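Local atomic coordinates of Serine/threonine-protein kinase/endoribonuclease IRE1 (Saccharomyces cerevisiae, PDB entry 2BE1), a protein that senses unfolded proteins in the endoplasmic reticulum lumen through its lumenal domain, which leads to enzyme self-activation and HAC1 mRNA splicing. Residues I32-I36 / I126-G131; T55-L59 / Y71-H75; N166-I170 / E259-V263; D212-I216 / A226-R232; N278-D283 / I332-I338. All coordinates share one frame; numbering follows the deposited sequence.

Contact 1. Residues I32-I36 / I126-G131; sequences IIWSI and INMLNG
The indole of Trp34 is the flat group at the centre of this contact. Over one of its faces lies the backbone of Asn130 and Gly131. Gly131 CA sits 3.5 Å from the centroid of the five-membered ring of Trp34, 14° off the normal, which makes a CH-pi contact. Asn130 O is on the same face, 3.1 Å from Trp34 CG. At the ring edge, near its plane, are the carbonyl oxygens of Met128 and Leu129. Trp34 NE1 donates to Met128 O, though the modelled length of 2.3 Å is doubtful. Trp34 CG stands between its own backbone N and carbonyl carbon (chi1 56°), and this carries the indole out to the turn.

The turn is held from within. Asn130 N donates to Asn127 OD1 at 2.6 Å, an Asx motif, and Gly131 N donates to Asn127 O. Gly131 has a positive phi of 104°, which suits glycine. Beside the indole, Ile36 and Ile126 reach tip to tip, with their CD1 atoms 4.2 Å apart. Ile36 CG1 also lies 3.5 Å from Gly131 O.

Ile33 and Trp34 form a classic beta bulge opposite Ala24. Strand 31-36 is an outer strand of a five-stranded antiparallel sheet and pairs with strand 22-26. Residues 126-131 finish strand 112-127 of a second sheet and turn toward strand 133-137. The tryptophan thus joins two sheets, and Ile126 bonds through its backbone to Ile168 of strand 167-179.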
# COMPACT_ATOMS: atom_id res chain seq x y z
N ILE A 32 19.82 -28.11 8.65
CA ILE A 32 19.53 -27.17 7.58
C ILE A 32 19.28 -27.92 6.26
O ILE A 32 20.16 -28.11 5.44
CB ILE A 32 20.61 -26.05 7.50
CG1 ILE A 32 20.47 -25.16 8.72
CG2 ILE A 32 20.46 -25.19 6.28
CD1 ILE A 32 21.52 -24.18 8.91
N ILE A 33 18.05 -28.35 6.04
CA ILE A 33 17.71 -29.06 4.80
C ILE A 33 18.06 -28.33 3.45
O ILE A 33 18.37 -28.98 2.45
CB ILE A 33 16.21 -29.46 4.78
CG1 ILE A 33 15.74 -29.92 6.18
CG2 ILE A 33 15.91 -30.50 3.71
CD1 ILE A 33 14.26 -30.31 6.22
N TRP A 34 17.97 -27.00 3.39
CA TRP A 34 18.38 -26.26 2.18
C TRP A 34 18.26 -24.78 2.46
O TRP A 34 17.34 -24.39 3.19
CB TRP A 34 17.52 -26.60 0.95
CG TRP A 34 15.98 -26.41 1.06
CD1 TRP A 34 15.03 -27.40 1.05
CD2 TRP A 34 15.25 -25.19 1.14
NE1 TRP A 34 13.75 -26.86 1.13
CE2 TRP A 34 13.87 -25.51 1.19
CE3 TRP A 34 15.63 -23.85 1.19
CZ2 TRP A 34 12.90 -24.55 1.32
CZ3 TRP A 34 14.67 -22.91 1.30
CH2 TRP A 34 13.31 -23.26 1.36
N SER A 35 19.17 -23.98 1.89
CA SER A 35 19.07 -22.52 1.99
C SER A 35 19.02 -21.93 0.60
O SER A 35 19.56 -22.51 -0.34
CB SER A 35 20.27 -21.91 2.69
OG SER A 35 20.53 -22.54 3.91
N ILE A 36 18.41 -20.76 0.47
CA ILE A 36 18.35 -20.01 -0.76
C ILE A 36 19.03 -18.72 -0.46
O ILE A 36 18.77 -18.13 0.58
CB ILE A 36 16.93 -19.68 -1.07
CG1 ILE A 36 16.15 -20.97 -1.22
CG2 ILE A 36 16.81 -18.85 -2.33
CD1 ILE A 36 14.70 -20.74 -1.12
N ILE A 126 7.88 -22.59 -4.03
CA ILE A 126 9.20 -23.09 -3.90
C ILE A 126 8.99 -24.54 -3.61
O ILE A 126 8.04 -24.90 -2.92
CB ILE A 126 9.86 -22.41 -2.71
CG1 ILE A 126 9.98 -20.92 -2.97
CG2 ILE A 126 11.25 -22.97 -2.48
CD1 ILE A 126 10.64 -20.16 -1.88
N ASN A 127 9.87 -25.38 -4.15
CA ASN A 127 9.81 -26.79 -3.90
C ASN A 127 10.39 -27.11 -2.57
O ASN A 127 11.57 -26.86 -2.40
CB ASN A 127 10.64 -27.55 -4.90
CG ASN A 127 10.72 -29.00 -4.57
OD1 ASN A 127 11.71 -29.47 -4.04
ND2 ASN A 127 9.63 -29.72 -4.80
N MET A 128 9.62 -27.67 -1.65
CA MET A 128 10.18 -27.89 -0.30
C MET A 128 11.34 -28.84 -0.27
O MET A 128 12.42 -28.48 0.19
CB MET A 128 9.18 -28.45 0.66
CG MET A 128 8.04 -27.60 0.91
SD MET A 128 7.11 -28.57 2.10
CE MET A 128 7.03 -30.24 1.41
N LEU A 129 11.09 -30.07 -0.73
CA LEU A 129 12.11 -31.11 -0.89
C LEU A 129 13.46 -30.46 -1.17
O LEU A 129 14.42 -30.68 -0.47
CB LEU A 129 11.65 -32.08 -2.00
CG LEU A 129 12.46 -33.08 -2.87
CD1 LEU A 129 13.17 -34.31 -2.15
CD2 LEU A 129 11.54 -33.55 -4.01
N ASN A 130 13.50 -29.59 -2.15
CA ASN A 130 14.74 -29.07 -2.67
C ASN A 130 15.08 -27.59 -2.28
O ASN A 130 16.19 -27.30 -1.86
CB ASN A 130 14.70 -29.33 -4.19
CG ASN A 130 15.66 -28.49 -4.97
OD1 ASN A 130 15.45 -28.25 -6.16
ND2 ASN A 130 16.73 -28.04 -4.32
N GLY A 131 14.14 -26.67 -2.40
CA GLY A 131 14.46 -25.25 -2.25
C GLY A 131 14.53 -24.45 -3.57
O GLY A 131 14.90 -23.24 -3.60

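Contact 2. Residues T55-L59 / Y71-H75; sequences TYETL and YFNAH
Tyr56, Tyr71 and Glu57 bury most of the surface here. Tyr56 packs through the root of its side chain: its CB lies 3.4 Å from Ala74 CB. Its ring extends past Ala74, and His75 NE2 comes near the ring edge. The hydroxyl of Tyr56 makes a weak hydrogen bond to Glu323. Its carbonyl is used as well, since Ala74 N donates to Tyr56 O at 2.8 Å. That oxygen also takes a CA-H...O contact from Asn73.

Tyr71 and Glu57 meet on the face of the sheet that also carries Asn73 and Leu59. The Tyr71 ring swings across to the other strand because CG stands opposite the backbone N (chi1 156°). The carboxylate carbon of Glu57 lies in the plane of the Tyr71 ring, at its edge. The carboxylate itself is turned 82° from the ring. Glu57 OE2 is 2.9 Å from Tyr71 OH. Glu57 CG packs on Asn73 CB at 3.8 Å.

The other face carries Thr58 and Phe72. Their backbones bond in both directions: Thr58 N to Phe72 O at 2.8 Å, and Phe72 N to Thr58 O at 3.2 Å. Thr58 OG1 bonds to Glu49, and Phe72 meets Tyr310 edge-to-face.

Hydrogen-bonded and non-hydrogen-bonded pairs follow in turn along the two strands, as in a regular antiparallel beta hairpin. Strands 57-61 and 68-73 form that hairpin, and strand 77-84 completes a three-stranded sheet.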
# COMPACT_ATOMS: atom_id res chain seq x y z
N THR A 55 26.35 13.97 12.16
CA THR A 55 25.38 13.88 13.29
C THR A 55 25.50 12.54 14.01
O THR A 55 25.55 11.50 13.34
CB THR A 55 23.89 13.99 12.85
OG1 THR A 55 23.10 13.29 13.82
CG2 THR A 55 23.60 13.40 11.42
N TYR A 56 25.51 12.52 15.34
CA TYR A 56 25.79 11.21 16.03
C TYR A 56 24.55 10.32 16.21
O TYR A 56 24.30 9.80 17.31
CB TYR A 56 26.52 11.40 17.35
CG TYR A 56 27.73 12.26 17.19
CD1 TYR A 56 28.66 12.00 16.19
CD2 TYR A 56 27.95 13.37 18.04
CE1 TYR A 56 29.80 12.81 16.03
CE2 TYR A 56 29.09 14.18 17.91
CZ TYR A 56 30.02 13.90 16.90
OH TYR A 56 31.17 14.68 16.75
N GLU A 57 23.81 10.17 15.11
CA GLU A 57 22.51 9.53 15.09
C GLU A 57 22.43 8.57 13.98
O GLU A 57 23.01 8.81 12.92
CB GLU A 57 21.45 10.51 14.71
CG GLU A 57 21.21 11.61 15.60
CD GLU A 57 20.23 12.45 14.94
OE1 GLU A 57 19.77 11.96 13.88
OE2 GLU A 57 19.93 13.55 15.44
N THR A 58 21.57 7.58 14.17
CA THR A 58 21.36 6.61 13.16
C THR A 58 19.93 6.05 13.23
O THR A 58 19.33 5.95 14.31
CB THR A 58 22.44 5.58 13.31
OG1 THR A 58 22.63 4.88 12.08
CG2 THR A 58 22.10 4.66 14.40
N LEU A 59 19.38 5.73 12.06
CA LEU A 59 18.04 5.17 11.99
C LEU A 59 18.09 3.69 12.07
O LEU A 59 18.95 3.09 11.42
CB LEU A 59 17.36 5.54 10.68
CG LEU A 59 15.84 5.35 10.69
CD1 LEU A 59 15.21 5.90 11.94
CD2 LEU A 59 15.21 5.98 9.50
N TYR A 71 15.76 4.42 17.24
CA TYR A 71 16.62 5.49 16.84
C TYR A 71 17.68 5.82 17.90
O TYR A 71 17.40 5.89 19.11
CB TYR A 71 15.72 6.64 16.64
CG TYR A 71 16.36 7.97 16.77
CD1 TYR A 71 17.22 8.42 15.74
CD2 TYR A 71 16.04 8.83 17.86
CE1 TYR A 71 17.81 9.71 15.77
CE2 TYR A 71 16.61 10.11 17.94
CZ TYR A 71 17.52 10.56 16.87
OH TYR A 71 18.14 11.84 16.89
N PHE A 72 18.92 6.03 17.45
CA PHE A 72 20.01 6.18 18.40
C PHE A 72 20.78 7.39 18.09
O PHE A 72 21.26 7.57 16.98
CB PHE A 72 20.95 4.98 18.36
CG PHE A 72 22.19 5.13 19.22
CD1 PHE A 72 23.27 5.85 18.75
CD2 PHE A 72 22.27 4.49 20.46
CE1 PHE A 72 24.37 5.97 19.52
CE2 PHE A 72 23.37 4.59 21.25
CZ PHE A 72 24.43 5.34 20.80
N ASN A 73 20.90 8.19 19.12
CA ASN A 73 21.72 9.37 19.14
C ASN A 73 22.67 9.30 20.33
O ASN A 73 22.25 9.01 21.45
CB ASN A 73 20.87 10.63 19.22
CG ASN A 73 21.65 11.81 19.77
OD1 ASN A 73 22.78 11.68 20.22
ND2 ASN A 73 21.06 12.97 19.71
N ALA A 74 23.95 9.61 20.07
CA ALA A 74 25.04 9.49 21.05
C ALA A 74 24.81 10.34 22.27
O ALA A 74 25.33 10.02 23.32
CB ALA A 74 26.38 9.85 20.41
N HIS A 75 24.04 11.40 22.11
CA HIS A 75 23.52 12.21 23.20
C HIS A 75 22.42 11.55 24.05
O HIS A 75 22.42 11.72 25.27
CB HIS A 75 22.98 13.54 22.65
CG HIS A 75 24.01 14.35 21.87
ND1 HIS A 75 25.25 14.72 22.39
CD2 HIS A 75 23.95 14.91 20.62
CE1 HIS A 75 25.91 15.44 21.49
NE2 HIS A 75 25.14 15.57 20.41

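Contact 3. Residues N166-I170 / E259-V263; sequences NMIVI and ENILV
Asn260 ND2 donates to Met167 O at 2.9 Å, and this is the direct hydrogen bond between the two strands. It is nearly straight at the hydrogen, 167°. The oxygen lies in the amide plane of Asn260, so the N-H points straight at it. The acceptor is met less ideally, because the donor stands 53° above the carbonyl plane of Met167. The same amide lies against the backbone of Asn166, and Asn260 CB is 3.4 Å from Met167 O.

Further along, the contact becomes apolar. Ile168 and Leu262 cross at about a right angle. Ile168 CD1 lies 3.7 Å from Leu262 CB, but its modelled distance to Leu262 CD2 is too short to trust. Leu262 also faces Ile170. Ile168 CG1 lies 3.7 Å from Asn260 O. A water spans the gap between the backbones. It donates to Val169 O at 3.0 Å and accepts a weak bond from Leu262 N.

The strand axes run at 36° to each other and come no closer than 6.3 Å. They pack without pairing as sheet neighbours. Strand 259-264 is an outer strand of a five-stranded antiparallel sheet, where Ile261 bonds to Phe252 of strand 245-254. Strand 167-179 belongs to a second antiparallel sheet that also holds strand 112-127, and there Ile168 and Ile170 bond to Ile126 and Tyr124 of that strand. Val169 packs on His95 of the second subunit.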
# COMPACT_ATOMS: atom_id res chain seq x y z
N ASN A 166 4.92 -31.59 -3.76
CA ASN A 166 5.21 -31.23 -2.39
C ASN A 166 5.97 -29.90 -2.47
O ASN A 166 7.20 -29.82 -2.36
CB ASN A 166 6.02 -32.33 -1.71
CG ASN A 166 7.19 -32.80 -2.57
OD1 ASN A 166 7.22 -32.55 -3.79
ND2 ASN A 166 8.17 -33.45 -1.94
N MET A 167 5.21 -28.85 -2.75
CA MET A 167 5.75 -27.51 -2.66
C MET A 167 4.85 -26.61 -1.86
O MET A 167 3.73 -26.95 -1.49
CB MET A 167 5.96 -26.90 -4.02
CG MET A 167 6.02 -27.86 -5.13
SD MET A 167 5.10 -26.88 -6.28
CE MET A 167 3.40 -26.92 -5.61
N ILE A 168 5.37 -25.44 -1.62
CA ILE A 168 4.81 -24.57 -0.64
C ILE A 168 4.78 -23.21 -1.28
O ILE A 168 5.70 -22.88 -2.05
CB ILE A 168 5.75 -24.51 0.56
CG1 ILE A 168 5.06 -23.81 1.72
CG2 ILE A 168 7.13 -23.81 0.21
CD1 ILE A 168 5.80 -23.99 3.03
N VAL A 169 3.74 -22.43 -0.99
CA VAL A 169 3.69 -21.07 -1.55
C VAL A 169 3.77 -20.04 -0.43
O VAL A 169 3.06 -20.17 0.54
CB VAL A 169 2.44 -20.80 -2.41
CG1 VAL A 169 1.14 -21.12 -1.63
CG2 VAL A 169 2.43 -19.35 -2.84
N ILE A 170 4.64 -19.04 -0.57
CA ILE A 170 4.94 -18.14 0.52
C ILE A 170 4.89 -16.71 0.00
O ILE A 170 5.48 -16.41 -1.04
CB ILE A 170 6.33 -18.42 1.12
CG1 ILE A 170 6.63 -17.39 2.20
CG2 ILE A 170 7.40 -18.31 0.05
CD1 ILE A 170 7.81 -17.71 3.00
N GLU A 259 -2.01 -30.49 0.61
CA GLU A 259 -1.35 -29.22 0.35
C GLU A 259 -0.40 -28.95 1.47
O GLU A 259 -0.51 -29.56 2.54
CB GLU A 259 -2.34 -28.07 0.38
CG GLU A 259 -3.73 -28.28 -0.23
CD GLU A 259 -4.68 -27.15 0.19
OE1 GLU A 259 -4.35 -25.99 -0.14
OE2 GLU A 259 -5.71 -27.40 0.88
N ASN A 260 0.50 -28.00 1.25
CA ASN A 260 1.47 -27.60 2.27
C ASN A 260 1.15 -26.22 2.75
O ASN A 260 1.75 -25.24 2.32
CB ASN A 260 2.88 -27.65 1.70
CG ASN A 260 3.32 -29.04 1.44
OD1 ASN A 260 3.21 -29.89 2.31
ND2 ASN A 260 3.80 -29.30 0.23
N ILE A 261 0.20 -26.10 3.64
CA ILE A 261 -0.11 -24.78 4.12
C ILE A 261 0.80 -24.31 5.24
O ILE A 261 1.02 -25.02 6.20
CB ILE A 261 -1.56 -24.66 4.51
CG1 ILE A 261 -1.65 -23.92 5.83
CG2 ILE A 261 -2.27 -26.03 4.54
CD1 ILE A 261 -2.84 -23.01 5.88
N LEU A 262 1.33 -23.10 5.14
CA LEU A 262 2.23 -22.69 6.19
C LEU A 262 1.71 -21.59 7.15
O LEU A 262 0.98 -20.66 6.78
CB LEU A 262 3.60 -22.43 5.58
CG LEU A 262 3.91 -21.11 4.95
CD1 LEU A 262 4.41 -20.35 6.09
CD2 LEU A 262 5.00 -21.25 3.96
N VAL A 263 2.03 -21.74 8.42
CA VAL A 263 1.54 -20.81 9.43
C VAL A 263 2.71 -20.37 10.37
O VAL A 263 3.71 -21.12 10.50
CB VAL A 263 0.30 -21.39 10.18
CG1 VAL A 263 -0.08 -22.78 9.66
CG2 VAL A 263 0.54 -21.43 11.66
O HOH W 1 1.01 -21.63 2.08

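Contact 4. Residues D212-I216 / A226-R232; sequences DGMCI and ASDLDFR
Leu229 reaches back from the loop after strand 223-227 toward Gly213 and Cys215. Its CB lies 3.0 Å from Gly213 O. Leu229 CG is still near that oxygen, at 4.1 Å. With CG anti to the backbone N (chi1 -155°), the branch then turns to Cys215, where Leu229 CD1 packs 3.6 Å from Cys215 CB. The same methyl is 3.9 Å from Cys215 SG. It also lies at the edge of the Arg232 guanidinium, in its plane. The guanidinium has Ser227 OG over one face. The modelled approach of Arg232 to the cysteine sulfur is too close to interpret.

This is the open end of a beta hairpin formed by strands 216-219 and 223-227, and strand 234-237 makes it a three-stranded antiparallel sheet. Ser227 N donates to Cys215 O at 2.9 Å, with an angle of 162° at the hydrogen. Next to it, Ile216 and Ala226 form a non-hydrogen-bonded pair. Their CB atoms are 4.0 Å apart, and both side chains pack on Trp236. Beyond Ser227 the chain leaves the ladder and turns. Asp228 OD2 accepts from Phe231 N at 3.1 Å, an Asx motif. Asp228 OD1 takes Ile233 N and forms a salt bridge with Arg235, so this carboxylate links the turn to strand 234-237.

Met214 folds back over the hairpin through bends in its chain. Its SD comes within 4.2 Å of Ala226 CB, and its CE approaches Asp228 CA.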
# COMPACT_ATOMS: atom_id res chain seq x y z
N ASP A 212 3.13 -29.77 18.29
CA ASP A 212 4.34 -30.41 18.77
C ASP A 212 4.59 -30.15 20.23
O ASP A 212 4.22 -29.12 20.74
CB ASP A 212 5.44 -29.66 18.05
CG ASP A 212 6.45 -30.53 17.64
OD1 ASP A 212 6.40 -31.60 18.23
OD2 ASP A 212 7.24 -30.19 16.76
N GLY A 213 5.29 -31.00 20.92
CA GLY A 213 5.77 -30.49 22.22
C GLY A 213 6.71 -29.27 22.05
O GLY A 213 6.69 -28.31 22.86
N MET A 214 7.50 -29.34 20.98
CA MET A 214 8.59 -28.41 20.61
C MET A 214 8.15 -26.97 20.58
O MET A 214 6.98 -26.61 20.82
CB MET A 214 9.22 -28.75 19.24
CG MET A 214 10.44 -29.69 19.25
SD MET A 214 11.42 -29.52 20.78
CE MET A 214 10.47 -30.57 21.94
N CYS A 215 9.11 -26.13 20.21
CA CYS A 215 8.98 -24.73 20.48
C CYS A 215 10.35 -24.06 20.17
O CYS A 215 11.31 -24.16 20.96
CB CYS A 215 8.60 -24.67 21.95
SG CYS A 215 9.06 -23.17 22.60
N ILE A 216 10.49 -23.45 19.00
CA ILE A 216 11.84 -23.17 18.59
C ILE A 216 11.93 -21.65 18.41
O ILE A 216 10.91 -21.04 18.18
CB ILE A 216 12.28 -23.98 17.36
CG1 ILE A 216 12.21 -23.06 16.20
CG2 ILE A 216 11.43 -25.21 17.02
CD1 ILE A 216 13.39 -23.19 15.35
N ALA A 226 15.70 -24.84 20.00
CA ALA A 226 14.42 -25.54 20.31
C ALA A 226 14.40 -26.00 21.73
O ALA A 226 15.29 -26.73 22.18
CB ALA A 226 14.26 -26.76 19.46
N SER A 227 13.36 -25.62 22.45
CA SER A 227 13.17 -26.15 23.78
C SER A 227 11.78 -26.80 23.97
O SER A 227 10.82 -26.55 23.21
CB SER A 227 13.36 -25.03 24.76
OG SER A 227 12.43 -24.02 24.45
N ASP A 228 11.69 -27.64 25.00
CA ASP A 228 10.41 -28.27 25.32
C ASP A 228 9.50 -27.25 25.93
O ASP A 228 9.93 -26.25 26.52
CB ASP A 228 10.56 -29.49 26.24
CG ASP A 228 10.48 -29.14 27.70
OD1 ASP A 228 11.36 -28.40 28.21
OD2 ASP A 228 9.53 -29.63 28.35
N LEU A 229 8.21 -27.54 25.77
CA LEU A 229 7.21 -26.58 26.15
C LEU A 229 6.90 -26.62 27.65
O LEU A 229 6.73 -25.56 28.30
CB LEU A 229 5.97 -26.75 25.31
CG LEU A 229 5.31 -25.39 25.35
CD1 LEU A 229 5.81 -24.54 24.17
CD2 LEU A 229 3.77 -25.49 25.41
N ASP A 230 6.84 -27.84 28.19
CA ASP A 230 6.52 -28.09 29.59
C ASP A 230 7.36 -27.31 30.54
O ASP A 230 6.86 -26.42 31.17
CB ASP A 230 6.76 -29.55 29.91
CG ASP A 230 5.52 -30.42 29.69
OD1 ASP A 230 5.58 -31.60 30.15
OD2 ASP A 230 4.51 -29.94 29.10
N PHE A 231 8.63 -27.70 30.64
CA PHE A 231 9.66 -26.95 31.41
C PHE A 231 10.85 -26.38 30.63
O PHE A 231 11.96 -26.75 30.88
CB PHE A 231 10.20 -27.78 32.57
CG PHE A 231 9.76 -29.23 32.60
CD1 PHE A 231 9.09 -29.73 33.73
CD2 PHE A 231 10.05 -30.10 31.54
CE1 PHE A 231 8.70 -31.03 33.79
CE2 PHE A 231 9.65 -31.43 31.60
CZ PHE A 231 8.97 -31.88 32.72
N ARG A 232 10.57 -25.51 29.68
CA ARG A 232 11.55 -24.76 28.95
C ARG A 232 13.00 -25.29 28.99
O ARG A 232 13.88 -24.62 29.54
CB ARG A 232 11.52 -23.34 29.49
CG ARG A 232 10.13 -22.72 29.51
CD ARG A 232 9.52 -22.91 28.17
NE ARG A 232 10.02 -21.93 27.19
CZ ARG A 232 9.58 -21.81 25.93
NH1 ARG A 232 8.63 -22.65 25.48
NH2 ARG A 232 10.07 -20.86 25.11

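Contact 5. Residues N278-D283 / I332-I338; sequences NKVYLD and IMGVHQI
Leu282 and His336 form the tight part of this contact. Leu282 CD1 rests over one face of the His336 ring, 3.4 Å from CE1. The two side chains cross at about a right angle. Leu282 CG lies beside its own backbone N (chi1 -57°), which directs CD1 to this ring and to Ile332. Leu282 CD1 is 4.1 Å from Ile332 CD1. The backbones are bound here too. Leu282 N donates to Gly334 O at 3.0 Å, and Gly334 N returns a bond to Leu282 O at 3.1 Å. His336 N bonds to Val280 O at 2.8 Å.

Strand 280-284 is the middle strand of a three-stranded antiparallel sheet, between 290-294 and 334-336. Helix 325-332 leads through Met333 into the last of these. Gly334 has a phi of 109°, which suits glycine, and it pairs with Leu282 just after the helix. Val280, His336 and Ile338 also pack on Leu78 of strand 77-84.

Toward the start of 278-283 the contact loosens at the surface. Asn278 and Lys279 are exposed. The Asn278 amide crosses the Gln337 side chain obliquely, the amide planes 80° apart, with Asn278 ND2 3.2 Å from Gln337 CG. Lys279 CD passes near Gln337 OE1. At the opposite end, Met333 CE lies 3.4 Å from Asp283 OD2, while Asp283 OD1 accepts a bond from Tyr281 OH.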
# COMPACT_ATOMS: atom_id res chain seq x y z
N ASN A 278 12.45 -4.53 28.80
CA ASN A 278 12.46 -3.37 27.88
C ASN A 278 13.85 -3.09 27.27
O ASN A 278 14.16 -1.96 26.88
CB ASN A 278 11.92 -2.10 28.57
CG ASN A 278 12.61 -1.84 29.98
OD1 ASN A 278 11.95 -1.91 31.02
ND2 ASN A 278 13.91 -1.54 29.99
N LYS A 279 14.70 -4.10 27.24
CA LYS A 279 15.98 -3.98 26.55
C LYS A 279 15.97 -4.48 25.11
O LYS A 279 15.49 -5.58 24.83
CB LYS A 279 17.06 -4.73 27.31
CG LYS A 279 16.59 -5.92 28.05
CD LYS A 279 17.59 -6.16 29.19
CE LYS A 279 17.40 -7.53 29.86
NZ LYS A 279 18.48 -7.94 30.80
N VAL A 280 16.51 -3.69 24.19
CA VAL A 280 16.67 -4.17 22.83
C VAL A 280 18.13 -4.38 22.44
O VAL A 280 19.04 -3.73 22.97
CB VAL A 280 15.91 -3.29 21.85
CG1 VAL A 280 15.53 -1.99 22.49
CG2 VAL A 280 16.69 -3.13 20.57
N TYR A 281 18.34 -5.32 21.52
CA TYR A 281 19.63 -5.66 20.98
C TYR A 281 19.82 -5.04 19.60
O TYR A 281 18.92 -5.14 18.79
CB TYR A 281 19.61 -7.13 20.80
CG TYR A 281 20.69 -7.62 19.93
CD1 TYR A 281 21.98 -7.86 20.46
CD2 TYR A 281 20.46 -7.87 18.59
CE1 TYR A 281 23.01 -8.33 19.65
CE2 TYR A 281 21.50 -8.34 17.78
CZ TYR A 281 22.76 -8.56 18.32
OH TYR A 281 23.76 -8.97 17.53
N LEU A 282 20.96 -4.39 19.35
CA LEU A 282 21.28 -3.71 18.06
C LEU A 282 22.40 -4.43 17.37
O LEU A 282 23.27 -5.05 18.01
CB LEU A 282 21.82 -2.32 18.25
CG LEU A 282 20.93 -1.36 19.02
CD1 LEU A 282 21.56 0.05 19.15
CD2 LEU A 282 19.51 -1.35 18.30
N ASP A 283 22.38 -4.33 16.04
CA ASP A 283 23.38 -5.03 15.21
C ASP A 283 23.15 -4.56 13.83
O ASP A 283 22.08 -3.93 13.57
CB ASP A 283 23.16 -6.51 15.23
CG ASP A 283 24.39 -7.26 14.89
OD1 ASP A 283 24.45 -8.50 15.12
OD2 ASP A 283 25.31 -6.61 14.39
N ILE A 332 27.95 0.71 19.85
CA ILE A 332 26.53 0.48 20.11
C ILE A 332 26.02 -0.91 19.82
O ILE A 332 24.92 -1.28 20.18
CB ILE A 332 25.68 1.45 19.32
CG1 ILE A 332 25.69 1.09 17.84
CG2 ILE A 332 26.15 2.83 19.59
CD1 ILE A 332 24.64 1.79 17.06
N MET A 333 26.83 -1.70 19.16
CA MET A 333 26.40 -3.04 18.92
C MET A 333 26.26 -3.78 20.24
O MET A 333 27.09 -3.62 21.13
CB MET A 333 27.44 -3.70 18.08
CG MET A 333 27.04 -5.07 17.70
SD MET A 333 28.51 -5.69 16.86
CE MET A 333 28.29 -5.12 15.14
N GLY A 334 25.22 -4.61 20.33
CA GLY A 334 24.84 -5.36 21.56
C GLY A 334 23.56 -4.81 22.18
O GLY A 334 22.88 -3.95 21.60
N VAL A 335 23.22 -5.25 23.38
CA VAL A 335 21.98 -4.74 23.93
C VAL A 335 22.04 -3.44 24.75
O VAL A 335 22.87 -3.24 25.61
CB VAL A 335 21.26 -5.81 24.68
CG1 VAL A 335 22.21 -6.94 25.01
CG2 VAL A 335 20.59 -5.25 25.98
N HIS A 336 21.09 -2.56 24.46
CA HIS A 336 20.83 -1.37 25.26
C HIS A 336 19.55 -1.58 26.02
O HIS A 336 18.92 -2.64 25.92
CB HIS A 336 20.65 -0.15 24.39
CG HIS A 336 21.83 0.15 23.52
ND1 HIS A 336 22.36 -0.78 22.64
CD2 HIS A 336 22.58 1.27 23.39
CE1 HIS A 336 23.40 -0.25 22.03
NE2 HIS A 336 23.55 0.99 22.46
N GLN A 337 19.16 -0.57 26.77
CA GLN A 337 17.92 -0.62 27.50
C GLN A 337 17.04 0.65 27.46
O GLN A 337 17.17 1.50 28.33
CB GLN A 337 18.28 -0.87 28.92
CG GLN A 337 17.05 -1.01 29.67
CD GLN A 337 17.27 -1.57 31.03
OE1 GLN A 337 17.74 -2.72 31.20
NE2 GLN A 337 16.91 -0.77 32.05
N ILE A 338 16.14 0.81 26.48
CA ILE A 338 15.29 2.01 26.38
C ILE A 338 14.46 2.23 27.68
O ILE A 338 14.01 1.28 28.35
CB ILE A 338 14.37 1.89 25.19
CG1 ILE A 338 13.36 0.77 25.48
CG2 ILE A 338 15.18 1.60 23.96
CD1 ILE A 338 11.98 0.68 24.63

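All five contacts lie in the lumenal domain of the longer protein and are only partly buried. Contacts 1 and 3 touch and join the same two sheets, one through a tryptophan against a turn, the other through an asparagine, a water and aliphatic packing. Strand 112-127 of contact 1 and strand 167-179 of contact 3 are neighbours in one sheet. Contacts 2 and 5 lie on the opposite side of the chain's centre and also touch. Both are antiparallel ladders. Contact 2 has a buried face with Thr58 and Phe72 and a polar one with Glu57, Tyr71 and Asn73; contact 5 buries Leu282 and His336 but exposes Asn278 and Lys279. Contact 4 stands apart and combines one ladder bond with loop packing.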